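Local coordinates for Rev protein (PDB 5EQZ) that is of uncertain function but belongs to the plasmid-encoded Borrelia REV family, probably lipoproteins, and folds as an elongated, all-helical bundle, at residues K75-E87 and A130-E142. Residues are numbered along the deposited sequence; the frame is centred on the assembly and turned at random.
Sequences KLAALKAAKNTIE and AVEQIDKVIKFLE
Leu79 and Ile134 face each other where helix segments 75-87 and 130-142 pack nearly antiparallel, their axes crossing at -161° and approaching to 9.8 Å. The CA register, Leu76 with Ile138, Leu79 with Ile134 and Lys83 with Val131, runs in opposite senses along the two helices, as antiparallel pairing requires. Leu79 and Ile134 each act as a knob in a hole of the other helix, packing of the coiled-coil kind and consistent with the coiled coil predicted to include segment 75-87. Leu79 enters a hole formed by Ile134, Val137, Ile138 and Leu141. Its two methyls divide the work: CD1 lies 3.7 Å from Val137 CG1, whereas CD2 meets Ile134 CG2. In return, Ile134 fills the reciprocal hole lined by Leu79, Ala82, Lys83 and Ile86; its CG2 branch, 3.6 Å from Leu79 O, rests against the backbone, and CD1 reaches Ile86 CD1 at 4.0 Å. Nearer the start of segment 75-87, Leu76 CD2 contacts Leu141 CB and Glu142 CG, the Leu76 and Leu141 side chains running alongside each other with opposite headings.

Polar contacts border this apolar seam. Lys83 leaves its helix with CG anti to N (chi1 170°) and stays extended until a turn at chi4, which brings NZ 2.6 Å from Asp135 OD1 in a hydrogen-bonded salt bridge that uses the oxygen's syn lone pair. Lys80 NZ and Glu142 OE2, 3.5 Å apart, form a longer salt bridge.

Within the bundle, helix 95-107 packs on Ile86 and Ala130 through Ile101, and Phe35 of helix 32-48 touches Lys75 and Leu141. Lys75 NZ turns instead to the loops, hydrogen-bonding the carbonyls of Asn28, Ser30 and Val108, which joins helix 55-88 to the loops that follow helix 10-24 and helix 95-107.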
loop_
_atom_site.group_PDB
_atom_site.type_symbol
_atom_site.label_atom_id
_atom_site.label_comp_id
_atom_site.label_asym_id
_atom_site.label_seq_id
_atom_site.Cartn_x
_atom_site.Cartn_y
_atom_site.Cartn_z
ATOM N N LYS A 75 -1.751 -3.332 -3.640
ATOM C CA LYS A 75 -0.923 -3.286 -2.437
ATOM C C LYS A 75 -1.273 -4.427 -1.493
ATOM O O LYS A 75 -0.385 -5.141 -1.005
ATOM C CB LYS A 75 -1.092 -1.945 -1.729
ATOM C CG LYS A 75 -0.447 -1.865 -0.351
ATOM C CD LYS A 75 1.078 -1.809 -0.445
ATOM C CE LYS A 75 1.717 -1.479 0.903
ATOM N NZ LYS A 75 3.170 -1.164 0.727
ATOM N N LEU A 76 -2.571 -4.626 -1.233
ATOM C CA LEU A 76 -2.987 -5.686 -0.318
ATOM C C LEU A 76 -2.628 -7.067 -0.851
ATOM O O LEU A 76 -2.269 -7.962 -0.075
ATOM C CB LEU A 76 -4.490 -5.594 -0.058
ATOM C CG LEU A 76 -4.915 -4.444 0.853
ATOM C CD1 LEU A 76 -6.407 -4.184 0.719
ATOM C CD2 LEU A 76 -4.570 -4.773 2.298
ATOM N N ALA A 77 -2.740 -7.281 -2.164
ATOM C CA ALA A 77 -2.368 -8.586 -2.708
ATOM C C ALA A 77 -0.865 -8.809 -2.592
ATOM O O ALA A 77 -0.408 -9.920 -2.269
ATOM C CB ALA A 77 -2.819 -8.704 -4.162
ATOM N N ALA A 78 -0.082 -7.760 -2.846
ATOM C CA ALA A 78 1.367 -7.864 -2.731
ATOM C C ALA A 78 1.772 -8.175 -1.298
ATOM O O ALA A 78 2.680 -8.987 -1.065
ATOM C CB ALA A 78 2.026 -6.569 -3.214
ATOM N N LEU A 79 1.094 -7.558 -0.323
ATOM C CA LEU A 79 1.417 -7.820 1.082
ATOM C C LEU A 79 1.145 -9.277 1.452
ATOM O O LEU A 79 2.014 -9.964 2.010
ATOM C CB LEU A 79 0.623 -6.875 1.984
ATOM C CG LEU A 79 1.128 -5.439 2.060
ATOM C CD1 LEU A 79 0.038 -4.489 2.575
ATOM C CD2 LEU A 79 2.363 -5.404 2.962
ATOM N N LYS A 80 -0.054 -9.772 1.133
ATOM C CA LYS A 80 -0.398 -11.156 1.448
ATOM C C LYS A 80 0.504 -12.139 0.702
ATOM O O LYS A 80 0.851 -13.204 1.239
ATOM C CB LYS A 80 -1.874 -11.404 1.130
ATOM C CG LYS A 80 -2.818 -10.552 1.954
ATOM C CD LYS A 80 -4.270 -10.637 1.441
ATOM C CE LYS A 80 -5.175 -9.637 2.154
ATOM N NZ LYS A 80 -6.554 -9.526 1.548
ATOM N N ALA A 81 0.923 -11.787 -0.521
ATOM C CA ALA A 81 1.844 -12.640 -1.271
ATOM C C ALA A 81 3.210 -12.709 -0.587
ATOM O O ALA A 81 3.777 -13.797 -0.394
ATOM C CB ALA A 81 1.972 -12.118 -2.703
ATOM N N ALA A 82 3.754 -11.551 -0.207
ATOM C CA ALA A 82 5.027 -11.541 0.515
ATOM C C ALA A 82 4.918 -12.314 1.828
ATOM O O ALA A 82 5.840 -13.059 2.205
ATOM C CB ALA A 82 5.476 -10.098 0.767
ATOM N N LYS A 83 3.793 -12.153 2.535
ATOM C CA LYS A 83 3.588 -12.856 3.800
ATOM C C LYS A 83 3.599 -14.361 3.586
ATOM O O LYS A 83 4.284 -15.105 4.303
ATOM C CB LYS A 83 2.258 -12.426 4.425
ATOM C CG LYS A 83 1.843 -13.277 5.634
ATOM C CD LYS A 83 0.401 -12.976 6.038
ATOM C CE LYS A 83 -0.037 -13.862 7.186
ATOM N NZ LYS A 83 -0.754 -13.094 8.239
ATOM N N ASN A 84 2.843 -14.825 2.592
ATOM C CA ASN A 84 2.772 -16.252 2.313
ATOM C C ASN A 84 4.150 -16.812 1.973
ATOM O O ASN A 84 4.584 -17.824 2.542
ATOM C CB ASN A 84 1.782 -16.488 1.175
ATOM C CG ASN A 84 1.615 -17.946 0.861
ATOM O OD1 ASN A 84 0.991 -18.685 1.623
ATOM N ND2 ASN A 84 2.179 -18.380 -0.261
ATOM N N THR A 85 4.852 -16.160 1.043
ATOM C CA THR A 85 6.199 -16.587 0.667
ATOM C C THR A 85 7.122 -16.673 1.873
ATOM O O THR A 85 7.814 -17.676 2.061
ATOM C CB THR A 85 6.781 -15.623 -0.365
ATOM O OG1 THR A 85 5.966 -15.656 -1.544
ATOM C CG2 THR A 85 8.207 -16.024 -0.717
ATOM N N ILE A 86 7.163 -15.619 2.693
ATOM C CA ILE A 86 8.066 -15.620 3.848
ATOM C C ILE A 86 7.723 -16.765 4.786
ATOM O O ILE A 86 8.611 -17.480 5.271
ATOM C CB ILE A 86 8.009 -14.264 4.576
ATOM C CG1 ILE A 86 8.639 -13.159 3.717
ATOM C CG2 ILE A 86 8.650 -14.352 5.948
ATOM C CD1 ILE A 86 8.414 -11.758 4.271
ATOM N N GLU A 87 6.430 -16.970 5.048
ATOM C CA GLU A 87 6.027 -18.060 5.935
ATOM C C GLU A 87 6.461 -19.417 5.407
ATOM O O GLU A 87 6.822 -20.302 6.193
ATOM C CB GLU A 87 4.514 -18.047 6.135
ATOM C CG GLU A 87 4.013 -16.938 7.028
ATOM C CD GLU A 87 2.510 -16.943 7.140
ATOM O OE1 GLU A 87 1.846 -17.495 6.233
ATOM O OE2 GLU A 87 1.995 -16.401 8.140
ATOM N N ALA A 130 9.006 -9.967 10.101
ATOM C CA ALA A 130 8.446 -9.553 8.816
ATOM C C ALA A 130 6.941 -9.783 8.767
ATOM O O ALA A 130 6.188 -8.912 8.306
ATOM C CB ALA A 130 9.145 -10.306 7.681
ATOM N N VAL A 131 6.476 -10.939 9.252
ATOM C CA VAL A 131 5.047 -11.230 9.184
ATOM C C VAL A 131 4.269 -10.318 10.127
ATOM O O VAL A 131 3.153 -9.890 9.813
ATOM C CB VAL A 131 4.784 -12.717 9.475
ATOM C CG1 VAL A 131 3.312 -12.950 9.804
ATOM C CG2 VAL A 131 5.199 -13.561 8.281
ATOM N N GLU A 132 4.840 -10.000 11.294
ATOM C CA GLU A 132 4.142 -9.126 12.234
ATOM C C GLU A 132 3.988 -7.723 11.657
ATOM O O GLU A 132 2.923 -7.101 11.796
ATOM C CB GLU A 132 4.874 -9.099 13.582
ATOM N N GLN A 133 5.019 -7.226 10.965
ATOM C CA GLN A 133 4.915 -5.913 10.331
ATOM C C GLN A 133 3.946 -5.928 9.156
ATOM O O GLN A 133 3.153 -4.992 8.988
ATOM C CB GLN A 133 6.289 -5.441 9.871
ATOM C CG GLN A 133 7.213 -5.052 10.986
ATOM C CD GLN A 133 8.358 -4.210 10.476
ATOM O OE1 GLN A 133 8.145 -3.126 9.945
ATOM N NE2 GLN A 133 9.577 -4.720 10.596
ATOM N N ILE A 134 4.000 -6.973 8.327
ATOM C CA ILE A 134 3.092 -7.061 7.185
ATOM C C ILE A 134 1.646 -7.130 7.660
ATOM O O ILE A 134 0.745 -6.520 7.061
ATOM C CB ILE A 134 3.472 -8.268 6.306
ATOM C CG1 ILE A 134 4.778 -7.989 5.558
ATOM C CG2 ILE A 134 2.350 -8.633 5.330
ATOM C CD1 ILE A 134 5.352 -9.214 4.857
ATOM N N ASP A 135 1.403 -7.854 8.756
ATOM C CA ASP A 135 0.057 -7.963 9.303
ATOM C C ASP A 135 -0.459 -6.617 9.777
ATOM O O ASP A 135 -1.641 -6.302 9.594
ATOM C CB ASP A 135 0.028 -8.956 10.466
ATOM C CG ASP A 135 -0.031 -10.394 10.010
ATOM O OD1 ASP A 135 -0.350 -10.621 8.826
ATOM O OD2 ASP A 135 0.216 -11.298 10.850
ATOM N N LYS A 136 0.402 -5.817 10.420
ATOM C CA LYS A 136 -0.046 -4.506 10.885
ATOM C C LYS A 136 -0.395 -3.596 9.708
ATOM O O LYS A 136 -1.378 -2.843 9.776
ATOM C CB LYS A 136 1.015 -3.863 11.786
ATOM N N VAL A 137 0.374 -3.667 8.613
ATOM C CA VAL A 137 0.039 -2.863 7.435
ATOM C C VAL A 137 -1.283 -3.320 6.834
ATOM O O VAL A 137 -2.123 -2.496 6.445
ATOM C CB VAL A 137 1.159 -2.902 6.378
ATOM C CG1 VAL A 137 0.782 -2.006 5.191
ATOM C CG2 VAL A 137 2.502 -2.469 6.972
ATOM N N ILE A 138 -1.488 -4.633 6.724
ATOM C CA ILE A 138 -2.753 -5.131 6.187
ATOM C C ILE A 138 -3.912 -4.674 7.064
ATOM O O ILE A 138 -4.944 -4.203 6.568
ATOM C CB ILE A 138 -2.714 -6.663 6.055
ATOM C CG1 ILE A 138 -1.727 -7.070 4.965
ATOM C CG2 ILE A 138 -4.112 -7.215 5.787
ATOM C CD1 ILE A 138 -1.437 -8.579 4.929
ATOM N N LYS A 139 -3.754 -4.802 8.383
ATOM C CA LYS A 139 -4.799 -4.366 9.307
ATOM C C LYS A 139 -5.061 -2.873 9.175
ATOM O O LYS A 139 -6.220 -2.433 9.155
ATOM C CB LYS A 139 -4.401 -4.714 10.743
ATOM C CG LYS A 139 -5.345 -4.166 11.805
ATOM C CD LYS A 139 -4.745 -4.284 13.200
ATOM C CE LYS A 139 -5.650 -3.633 14.232
ATOM N NZ LYS A 139 -7.042 -4.156 14.147
ATOM N N PHE A 140 -3.993 -2.083 9.092
ATOM C CA PHE A 140 -4.126 -0.640 8.930
ATOM C C PHE A 140 -4.905 -0.302 7.664
ATOM O O PHE A 140 -5.838 0.507 7.694
ATOM C CB PHE A 140 -2.729 -0.017 8.913
ATOM C CG PHE A 140 -2.717 1.482 8.839
ATOM C CD1 PHE A 140 -3.002 2.245 9.960
ATOM C CD2 PHE A 140 -2.351 2.129 7.667
ATOM C CE1 PHE A 140 -2.966 3.623 9.904
ATOM C CE2 PHE A 140 -2.313 3.511 7.606
ATOM C CZ PHE A 140 -2.617 4.258 8.728
ATOM N N LEU A 141 -4.555 -0.949 6.546
ATOM C CA LEU A 141 -5.176 -0.637 5.261
ATOM C C LEU A 141 -6.618 -1.119 5.176
ATOM O O LEU A 141 -7.411 -0.548 4.421
ATOM C CB LEU A 141 -4.365 -1.247 4.119
ATOM C CG LEU A 141 -2.991 -0.616 3.912
ATOM C CD1 LEU A 141 -2.195 -1.344 2.837
ATOM C CD2 LEU A 141 -3.178 0.857 3.569
ATOM N N GLU A 142 -6.983 -2.162 5.913
ATOM C CA GLU A 142 -8.348 -2.663 5.828
ATOM C C GLU A 142 -9.290 -2.004 6.830
ATOM O O GLU A 142 -10.492 -2.302 6.816
ATOM C CB GLU A 142 -8.345 -4.185 5.984
ATOM C CG GLU A 142 -7.787 -4.888 4.748
ATOM C CD GLU A 142 -7.691 -6.396 4.904
ATOM O OE1 GLU A 142 -7.748 -6.881 6.055
ATOM O OE2 GLU A 142 -7.545 -7.097 3.875
#